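PDB 1OOE: dihydropteridine reductase from Caenorhabditis elegans, which probably catalyses the NADH- or NADPH-dependent reduction of quinonoid dihydrobiopterin to tetrahydrobiopterin, as a homodimeric member of the short-chain dehydrogenase/reductase family. Local coordinates for residues 13-18 and 176-181; 78-83 and 105-110; 109-114 and 125-130; 132-137 and 149-154. All blocks are in the same frame, centred on the assembly; numbering follows the deposited sequence.

Contact 1: residues 13-18 and 176-181; sequences GALGSA and VTLDTP
Leu-15 and Leu-178 meet through their methyl ends, Leu-15 CD2 lying 4.1 Å from Leu-178 CD1, and the two side chains cross at about a right angle. A second apolar patch lies further along. Ala-14, the first residue of helix 14-25, points its CB toward the loop and rests 4.2 Å from Thr-180 CG2 and 4.3 Å from Pro-181 CD. Branched leucines suit the wider gap, while the single methyl of Ala-14 fits where the chains come closer. Leu-198 of helix 198-210 touches both leucines and extends the apolar cluster.

The polar groups serve the ends of helices. Gly-13 is the N-cap of helix 14-25 and its carbonyl O accepts from Ser-17 N at 2.8 Å, the first turn of that helix. Thr-180 is the N-cap of helix 181-186: OG1 sits between its own backbone N and carbonyl carbon (chi1 66°) and accepts from the backbone N of Asn-183. The same rotation sets CG2 beside the backbone N, on the side from which Ala-14 approaches. Threonine thus suits its place twice over, with a hydroxyl for the cap and a methyl for the packing, and Pro-181 fits a first helical turn, where its lack of an N-H costs no bond. Asp-179 forms a salt bridge with Arg-184.

With Gly-11 and Gly-16, Gly-13 is consistent with the glycine-rich, Rossmann-type nucleotide-binding turn. Since only methyl and methylene groups touch across the contact, near the surface, its chemistry implies contact by shape and dispersion rather than by directed bonds.

Contact 2: residues 78-83 and 105-110; sequences CVAGGW and VWSSAI
Cys-78 and Ala-80 pack against Ser-107 in a buried, partly water-bridged contact between the end of strand 73-78, with the loop that follows it, and the middle of helix 93-118. With chi1 at -173° the sulfur of Cys-78 swings away from its own backbone N and lies against the helix backbone, SG being 3.9 Å from Ser-107 O and 4.0 Å from Ser-107 CB. Beyond it, the methyl of Ala-80 meets Ser-107 CB at 4.1 Å. Small side chains suit these places, because they let strand end and helix come close: Cys-78 and Ser-108 have their CA atoms 6.5 Å apart.

Two waters join the polar groups. One donates to Ser-108 OG at 2.7 Å and, weakly, to Cys-78 O. The other donates to Ala-80 O at 2.7 Å and to Ser-107 OG at 2.8 Å. Each serine hydroxyl also bonds back to its own helix, Ser-107 OG to Gln-103 O and Ser-108 OG to Ser-104 O, so that serine can sit in a buried helix face with its oxygen satisfied. Tyr-9 of strand 4-9 touches Cys-78, Ala-80 and Ser-107.

A loop that begins with glycines, leaves the fourth strand in chain order and leads to a long helix is characteristic of the Rossmann fold of short-chain dehydrogenases/reductases, where, in relatives, it borders the nucleotide-binding edge of the sheet, as is probable here.

Contact 3: residues 109-114 and 125-130; sequences AIAAKL and LQLTGA
The 109-114 part of helix 93-118 runs antiparallel to strand 125-128, their directions at 178° and the axes of these short segments 9.3 Å apart at closest approach, with Ala-112 and Leu-125 nearest in the backbone at 7.4 Å between CA atoms. Leu-125 carries most of the packing. Its CG stands anti to the backbone N (chi1 165°), which carries both methyls up to the helix. CD1 comes to 4.1 Å from Ala-111 O, while CD2 goes to the next residue, 4.2 Å from Ala-112 CA and 4.4 Å from Ala-112 CB. The forked leucine thus spans two successive helix residues.

Two residues further along the strand, Leu-127 points to the same side, as alternate strand residues do, and its CD2 lies 4.3 Å from Ala-111 CB. The methyl of Ala-111 is therefore shared between the two leucines, being 4.5 Å from Leu-125 CD1. Alanine on the helix and leucine on the strand are complementary: the short side chains let the helix lie close to the sheet, and the long ones fill the interval between the two backbones.

Strand 123-128 lies between 73-78 and 169-175, and Leu-125 touches Val-76 of the first and Val-170 of the second. Ala-112 and Leu-127 also meet helix 141-158, through Leu-157 and Thr-154 respectively. On another face of helix 93-118, NZ of Lys-113 is hydrogen-bonded to Ser-90 O of the second subunit.

Contact 4: residues 132-137 and 149-154; sequences AAMGPT and AVHHLT
His-151 meets Ala-133 and Met-134 with the CE1-ND1 side of its ring, and these two residues receive all of its packing in this contact. Along helix 141-158, Ala-149 and Val-150 come first and turn to another helix. At His-151, CG lies anti to the carbonyl carbon (chi1 -69°), and the ring extends toward the 3-10 turn 132-134. Ala-133 CB meets CE1 of His-151 alone, at 3.9 Å. Met-134 SD sits by the CE1-ND1 bond of His-151, 3.7 Å from either atom. The sulfur stands 4.4 Å from the ring centroid, 62° off the ring normal, an oblique sulfur-aromatic contact. Methionine suits this place because its chain, bent at chi2 and chi3, can curl its sulfur to the ring, while Ala-133, with only a methyl, lets the ring come close to the turn. NE2 of His-151 accepts from Ala-130 N, which holds the ring's orientation and suggests that this nitrogen carries no proton. Next, NE2 of His-152 is hydrogen-bonded to Gly-135 O of the second subunit.

The loop after strand 123-128 is thus packed on the helix that follows it, with Met-174 of strand 169-175 touching both Met-134 and His-151, and helix 93-118 lying alongside, its Val-105 against Ala-149 and its Ser-108 against Val-150.

Overall arrangement
All four contacts belong to one Rossmann-type domain of the short-chain dehydrogenase/reductase family. Contact 1 closes a long loop of chain that holds the others: contact 3 begins on the helix where contact 2 ends, and contact 4 follows. Contacts 2 and 3 share helix 93-118 and lie close, their centres about 7 Å apart; strands 73-78 and 123-128, which they use, are neighbours in the sheet. Contact 4 joins the loop after strand 123-128 to helix 141-158, its centre about 14 Å from that of contact 3. Contact 1 is farther off, about 20 Å from contact 4 between centres, yet it touches contact 2 through Val-79. Contacts 2, 3 and 4 all reach the second subunit, linking core packing to the homodimer.

Contact 1: residues 13-18 and 176-181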
# COMPACT_ATOMS: atom_id res chain seq x y z
N GLY A 13 16.22 7.45 -15.03
CA GLY A 13 15.98 8.63 -14.22
C GLY A 13 17.25 9.34 -13.79
O GLY A 13 18.35 8.83 -14.02
N ALA A 14 17.11 10.51 -13.18
CA ALA A 14 18.27 11.28 -12.74
C ALA A 14 19.15 10.49 -11.77
O ALA A 14 20.35 10.32 -11.99
CB ALA A 14 17.82 12.59 -12.10
N LEU A 15 18.54 10.00 -10.69
CA LEU A 15 19.27 9.24 -9.69
C LEU A 15 19.72 7.88 -10.24
O LEU A 15 20.85 7.46 -10.01
CB LEU A 15 18.40 9.03 -8.44
CG LEU A 15 18.99 8.19 -7.31
CD1 LEU A 15 20.32 8.78 -6.85
CD2 LEU A 15 18.01 8.13 -6.15
N GLY A 16 18.83 7.22 -10.97
CA GLY A 16 19.15 5.92 -11.54
C GLY A 16 20.34 5.95 -12.48
O GLY A 16 21.22 5.09 -12.42
N SER A 17 20.37 6.95 -13.36
CA SER A 17 21.46 7.09 -14.31
C SER A 17 22.76 7.40 -13.58
O SER A 17 23.83 6.93 -13.97
CB SER A 17 21.14 8.19 -15.33
OG SER A 17 22.22 8.36 -16.24
N ALA A 18 22.67 8.19 -12.52
CA ALA A 18 23.85 8.54 -11.73
C ALA A 18 24.43 7.29 -11.07
O ALA A 18 25.65 7.09 -11.05
CB ALA A 18 23.49 9.57 -10.67
N VAL A 176 14.90 13.90 1.45
CA VAL A 176 13.97 15.02 1.51
C VAL A 176 14.05 15.85 0.22
O VAL A 176 13.02 16.20 -0.36
CB VAL A 176 14.28 15.92 2.73
CG1 VAL A 176 13.42 17.18 2.69
CG2 VAL A 176 14.01 15.14 4.02
N THR A 177 15.27 16.15 -0.22
CA THR A 177 15.48 16.92 -1.44
C THR A 177 16.73 16.47 -2.19
O THR A 177 17.83 16.49 -1.64
CB THR A 177 15.64 18.43 -1.15
OG1 THR A 177 14.43 18.94 -0.56
CG2 THR A 177 15.94 19.19 -2.42
N LEU A 178 16.57 16.07 -3.44
CA LEU A 178 17.70 15.64 -4.26
C LEU A 178 18.01 16.74 -5.27
O LEU A 178 17.11 17.45 -5.71
CB LEU A 178 17.37 14.36 -5.02
CG LEU A 178 17.19 13.06 -4.25
CD1 LEU A 178 16.82 11.95 -5.22
CD2 LEU A 178 18.47 12.71 -3.51
N ASP A 179 19.28 16.88 -5.62
CA ASP A 179 19.69 17.88 -6.59
C ASP A 179 19.49 17.26 -7.97
O ASP A 179 20.25 16.38 -8.37
CB ASP A 179 21.16 18.26 -6.39
CG ASP A 179 21.62 19.36 -7.34
OD1 ASP A 179 20.79 19.85 -8.14
OD2 ASP A 179 22.81 19.73 -7.29
N THR A 180 18.46 17.70 -8.68
CA THR A 180 18.16 17.18 -10.01
C THR A 180 17.94 18.33 -10.98
O THR A 180 17.69 19.46 -10.57
CB THR A 180 16.86 16.34 -10.00
OG1 THR A 180 15.74 17.18 -9.71
CG2 THR A 180 16.94 15.23 -8.96
N PRO A 181 18.03 18.05 -12.29
CA PRO A 181 17.83 19.09 -13.30
C PRO A 181 16.45 19.74 -13.17
O PRO A 181 16.30 20.95 -13.33
CB PRO A 181 17.99 18.33 -14.61
CG PRO A 181 19.01 17.29 -14.26
CD PRO A 181 18.51 16.80 -12.92

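Contact 2: residues 78-83 and 105-110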
# COMPACT_ATOMS: atom_id res chain seq x y z
N CYS A 78 16.44 -0.22 -6.65
CA CYS A 78 15.20 0.24 -7.27
C CYS A 78 14.89 1.69 -6.94
O CYS A 78 14.60 2.03 -5.79
CB CYS A 78 14.04 -0.64 -6.80
SG CYS A 78 12.47 -0.31 -7.65
N VAL A 79 14.96 2.55 -7.96
CA VAL A 79 14.69 3.98 -7.80
C VAL A 79 13.66 4.48 -8.81
O VAL A 79 13.59 5.68 -9.09
CB VAL A 79 16.00 4.79 -7.96
CG1 VAL A 79 16.94 4.48 -6.81
CG2 VAL A 79 16.67 4.47 -9.30
N ALA A 80 12.85 3.57 -9.33
CA ALA A 80 11.83 3.92 -10.31
C ALA A 80 10.60 4.61 -9.72
O ALA A 80 10.32 4.48 -8.53
CB ALA A 80 11.40 2.66 -11.06
N GLY A 81 9.87 5.34 -10.56
CA GLY A 81 8.66 6.00 -10.09
C GLY A 81 8.64 7.51 -10.09
O GLY A 81 9.67 8.17 -9.91
N GLY A 82 7.44 8.06 -10.26
CA GLY A 82 7.26 9.51 -10.28
C GLY A 82 6.25 9.96 -9.23
O GLY A 82 6.06 9.29 -8.22
N TRP A 83 5.58 11.08 -9.48
CA TRP A 83 4.60 11.61 -8.54
C TRP A 83 3.31 12.12 -9.18
O TRP A 83 3.30 12.57 -10.33
CB TRP A 83 5.23 12.77 -7.74
CG TRP A 83 4.35 13.34 -6.65
CD1 TRP A 83 4.28 12.92 -5.35
CD2 TRP A 83 3.46 14.46 -6.76
NE1 TRP A 83 3.41 13.72 -4.64
CE2 TRP A 83 2.90 14.67 -5.48
CE3 TRP A 83 3.09 15.32 -7.81
CZ2 TRP A 83 1.98 15.70 -5.22
CZ3 TRP A 83 2.18 16.35 -7.55
CH2 TRP A 83 1.64 16.53 -6.26
N VAL A 105 4.80 0.70 -6.13
CA VAL A 105 4.57 -0.65 -5.62
C VAL A 105 4.91 -1.76 -6.61
O VAL A 105 5.56 -2.74 -6.23
CB VAL A 105 3.11 -0.82 -5.14
CG1 VAL A 105 2.88 -2.24 -4.63
CG2 VAL A 105 2.82 0.18 -4.02
N TRP A 106 4.50 -1.62 -7.86
CA TRP A 106 4.79 -2.66 -8.85
C TRP A 106 6.30 -2.87 -8.99
O TRP A 106 6.79 -4.01 -8.94
CB TRP A 106 4.22 -2.28 -10.22
CG TRP A 106 2.72 -2.43 -10.35
CD1 TRP A 106 1.79 -2.41 -9.35
CD2 TRP A 106 1.99 -2.57 -11.58
NE1 TRP A 106 0.52 -2.53 -9.88
CE2 TRP A 106 0.62 -2.63 -11.25
CE3 TRP A 106 2.37 -2.64 -12.93
CZ2 TRP A 106 -0.38 -2.76 -12.22
CZ3 TRP A 106 1.37 -2.77 -13.90
CH2 TRP A 106 0.01 -2.83 -13.53
N SER A 107 7.04 -1.78 -9.15
CA SER A 107 8.49 -1.85 -9.31
C SER A 107 9.21 -2.40 -8.09
O SER A 107 10.07 -3.28 -8.20
CB SER A 107 9.05 -0.46 -9.66
OG SER A 107 8.68 0.50 -8.68
N SER A 108 8.86 -1.89 -6.91
CA SER A 108 9.49 -2.35 -5.68
C SER A 108 9.29 -3.85 -5.50
O SER A 108 10.21 -4.55 -5.09
CB SER A 108 8.91 -1.62 -4.46
OG SER A 108 9.24 -0.25 -4.49
N ALA A 109 8.09 -4.33 -5.79
CA ALA A 109 7.78 -5.74 -5.64
C ALA A 109 8.55 -6.61 -6.63
O ALA A 109 9.04 -7.67 -6.28
CB ALA A 109 6.29 -5.98 -5.79
N ILE A 110 8.64 -6.16 -7.88
CA ILE A 110 9.37 -6.92 -8.89
C ILE A 110 10.86 -6.89 -8.56
O ILE A 110 11.57 -7.88 -8.77
CB ILE A 110 9.10 -6.38 -10.32
CG1 ILE A 110 7.63 -6.62 -10.68
CG2 ILE A 110 10.01 -7.07 -11.33
CD1 ILE A 110 7.20 -6.08 -12.02
O HOH W 1 11.62 1.06 -4.65
O HOH W 2 10.10 2.25 -6.97

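Contact 3: residues 109-114 and 125-130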
# COMPACT_ATOMS: atom_id res chain seq x y z
N ALA A 109 8.09 -4.33 -5.79
CA ALA A 109 7.78 -5.74 -5.64
C ALA A 109 8.55 -6.61 -6.63
O ALA A 109 9.04 -7.67 -6.28
CB ALA A 109 6.29 -5.98 -5.79
N ILE A 110 8.64 -6.16 -7.88
CA ILE A 110 9.37 -6.92 -8.89
C ILE A 110 10.86 -6.89 -8.56
O ILE A 110 11.57 -7.88 -8.77
CB ILE A 110 9.10 -6.38 -10.32
CG1 ILE A 110 7.63 -6.62 -10.68
CG2 ILE A 110 10.01 -7.07 -11.33
CD1 ILE A 110 7.20 -6.08 -12.02
N ALA A 111 11.35 -5.77 -8.03
CA ALA A 111 12.76 -5.69 -7.65
C ALA A 111 13.02 -6.73 -6.56
O ALA A 111 14.05 -7.41 -6.56
CB ALA A 111 13.10 -4.28 -7.15
N ALA A 112 12.08 -6.84 -5.62
CA ALA A 112 12.22 -7.81 -4.53
C ALA A 112 12.23 -9.23 -5.09
O ALA A 112 13.05 -10.06 -4.68
CB ALA A 112 11.08 -7.65 -3.52
N LYS A 113 11.33 -9.52 -6.02
CA LYS A 113 11.26 -10.84 -6.63
C LYS A 113 12.59 -11.17 -7.31
O LYS A 113 13.08 -12.30 -7.23
CB LYS A 113 10.12 -10.90 -7.67
CG LYS A 113 9.90 -12.29 -8.28
CD LYS A 113 9.47 -13.30 -7.22
CE LYS A 113 9.34 -14.70 -7.81
NZ LYS A 113 8.77 -15.66 -6.82
N LEU A 114 13.17 -10.18 -7.98
CA LEU A 114 14.45 -10.38 -8.65
C LEU A 114 15.53 -10.72 -7.64
O LEU A 114 16.38 -11.59 -7.88
CB LEU A 114 14.85 -9.11 -9.43
CG LEU A 114 14.07 -8.85 -10.72
CD1 LEU A 114 14.34 -7.43 -11.22
CD2 LEU A 114 14.48 -9.87 -11.77
N LEU A 125 19.69 -5.21 -1.27
CA LEU A 125 18.51 -4.82 -2.03
C LEU A 125 18.17 -3.43 -1.49
O LEU A 125 18.01 -3.26 -0.27
CB LEU A 125 17.32 -5.75 -1.79
CG LEU A 125 15.96 -5.19 -2.26
CD1 LEU A 125 15.94 -5.07 -3.78
CD2 LEU A 125 14.83 -6.10 -1.78
N GLN A 126 18.08 -2.44 -2.37
CA GLN A 126 17.73 -1.09 -1.94
C GLN A 126 16.45 -0.66 -2.62
O GLN A 126 16.27 -0.86 -3.83
CB GLN A 126 18.87 -0.12 -2.27
CG GLN A 126 18.51 1.36 -2.13
CD GLN A 126 18.04 1.97 -3.44
OE1 GLN A 126 18.67 1.75 -4.48
NE2 GLN A 126 16.95 2.73 -3.40
N LEU A 127 15.53 -0.11 -1.84
CA LEU A 127 14.25 0.36 -2.35
C LEU A 127 14.12 1.84 -2.04
O LEU A 127 14.89 2.39 -1.24
CB LEU A 127 13.09 -0.40 -1.68
CG LEU A 127 13.08 -1.92 -1.80
CD1 LEU A 127 11.89 -2.47 -1.03
CD2 LEU A 127 13.02 -2.35 -3.26
N THR A 128 13.15 2.49 -2.66
CA THR A 128 12.95 3.91 -2.43
C THR A 128 11.60 4.16 -1.79
O THR A 128 10.56 3.83 -2.36
CB THR A 128 13.05 4.69 -3.75
OG1 THR A 128 14.34 4.46 -4.34
CG2 THR A 128 12.89 6.18 -3.50
N GLY A 129 11.62 4.73 -0.59
CA GLY A 129 10.38 5.02 0.12
C GLY A 129 10.01 6.48 -0.05
O GLY A 129 10.20 7.04 -1.13
N ALA A 130 9.49 7.10 1.01
CA ALA A 130 9.11 8.51 0.95
C ALA A 130 8.99 9.09 2.36
O ALA A 130 8.16 8.64 3.16
CB ALA A 130 7.79 8.67 0.20

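Contact 4: residues 132-137 and 149-154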
# COMPACT_ATOMS: atom_id res chain seq x y z
N ALA A 132 7.63 11.72 3.36
CA ALA A 132 6.28 12.22 3.60
C ALA A 132 5.31 11.14 4.06
O ALA A 132 4.35 11.43 4.77
CB ALA A 132 5.74 12.91 2.35
N ALA A 133 5.55 9.89 3.66
CA ALA A 133 4.67 8.79 4.03
C ALA A 133 4.78 8.35 5.48
O ALA A 133 4.05 7.47 5.92
CB ALA A 133 4.90 7.60 3.09
N MET A 134 5.71 8.95 6.23
CA MET A 134 5.88 8.60 7.63
C MET A 134 4.78 9.25 8.47
O MET A 134 4.69 9.04 9.68
CB MET A 134 7.25 9.08 8.14
CG MET A 134 8.44 8.46 7.43
SD MET A 134 8.49 6.65 7.56
CE MET A 134 8.72 6.43 9.31
N GLY A 135 3.94 10.05 7.81
CA GLY A 135 2.84 10.70 8.48
C GLY A 135 1.67 10.87 7.53
O GLY A 135 1.75 10.45 6.38
N PRO A 136 0.56 11.49 7.97
CA PRO A 136 -0.60 11.67 7.09
C PRO A 136 -0.25 12.53 5.87
O PRO A 136 0.57 13.44 5.95
CB PRO A 136 -1.62 12.37 8.00
CG PRO A 136 -1.25 11.91 9.38
CD PRO A 136 0.27 11.96 9.34
N THR A 137 -0.87 12.22 4.73
CA THR A 137 -0.63 12.99 3.50
C THR A 137 -1.96 13.30 2.81
O THR A 137 -2.20 12.88 1.67
CB THR A 137 0.27 12.22 2.49
OG1 THR A 137 -0.37 10.99 2.11
CG2 THR A 137 1.63 11.92 3.11
N ALA A 149 2.96 1.31 1.49
CA ALA A 149 3.01 -0.11 1.17
C ALA A 149 4.47 -0.51 0.97
O ALA A 149 4.88 -1.59 1.40
CB ALA A 149 2.20 -0.40 -0.09
N VAL A 150 5.26 0.35 0.32
CA VAL A 150 6.67 0.05 0.10
C VAL A 150 7.40 -0.02 1.45
O VAL A 150 8.26 -0.87 1.65
CB VAL A 150 7.36 1.11 -0.81
CG1 VAL A 150 8.87 0.85 -0.89
CG2 VAL A 150 6.76 1.04 -2.21
N HIS A 151 7.04 0.87 2.37
CA HIS A 151 7.66 0.85 3.69
C HIS A 151 7.32 -0.47 4.40
O HIS A 151 8.18 -1.06 5.06
CB HIS A 151 7.18 2.03 4.54
CG HIS A 151 7.68 3.36 4.07
ND1 HIS A 151 7.44 4.53 4.76
CD2 HIS A 151 8.40 3.71 2.97
CE1 HIS A 151 7.99 5.54 4.11
NE2 HIS A 151 8.58 5.07 3.02
N HIS A 152 6.08 -0.94 4.26
CA HIS A 152 5.71 -2.19 4.91
C HIS A 152 6.43 -3.37 4.26
O HIS A 152 6.89 -4.29 4.95
CB HIS A 152 4.19 -2.42 4.87
CG HIS A 152 3.75 -3.56 5.73
ND1 HIS A 152 3.70 -4.86 5.26
CD2 HIS A 152 3.47 -3.63 7.05
CE1 HIS A 152 3.42 -5.67 6.27
NE2 HIS A 152 3.28 -4.95 7.36
N LEU A 153 6.52 -3.33 2.94
CA LEU A 153 7.20 -4.38 2.18
C LEU A 153 8.62 -4.51 2.70
O LEU A 153 9.15 -5.62 2.86
CB LEU A 153 7.23 -4.01 0.69
CG LEU A 153 8.15 -4.81 -0.23
CD1 LEU A 153 7.76 -6.27 -0.24
CD2 LEU A 153 8.08 -4.25 -1.64
N THR A 154 9.24 -3.37 2.97
CA THR A 154 10.59 -3.34 3.50
C THR A 154 10.69 -4.13 4.81
O THR A 154 11.62 -4.92 5.00
CB THR A 154 11.05 -1.89 3.73
OG1 THR A 154 11.08 -1.21 2.47
CG2 THR A 154 12.43 -1.84 4.36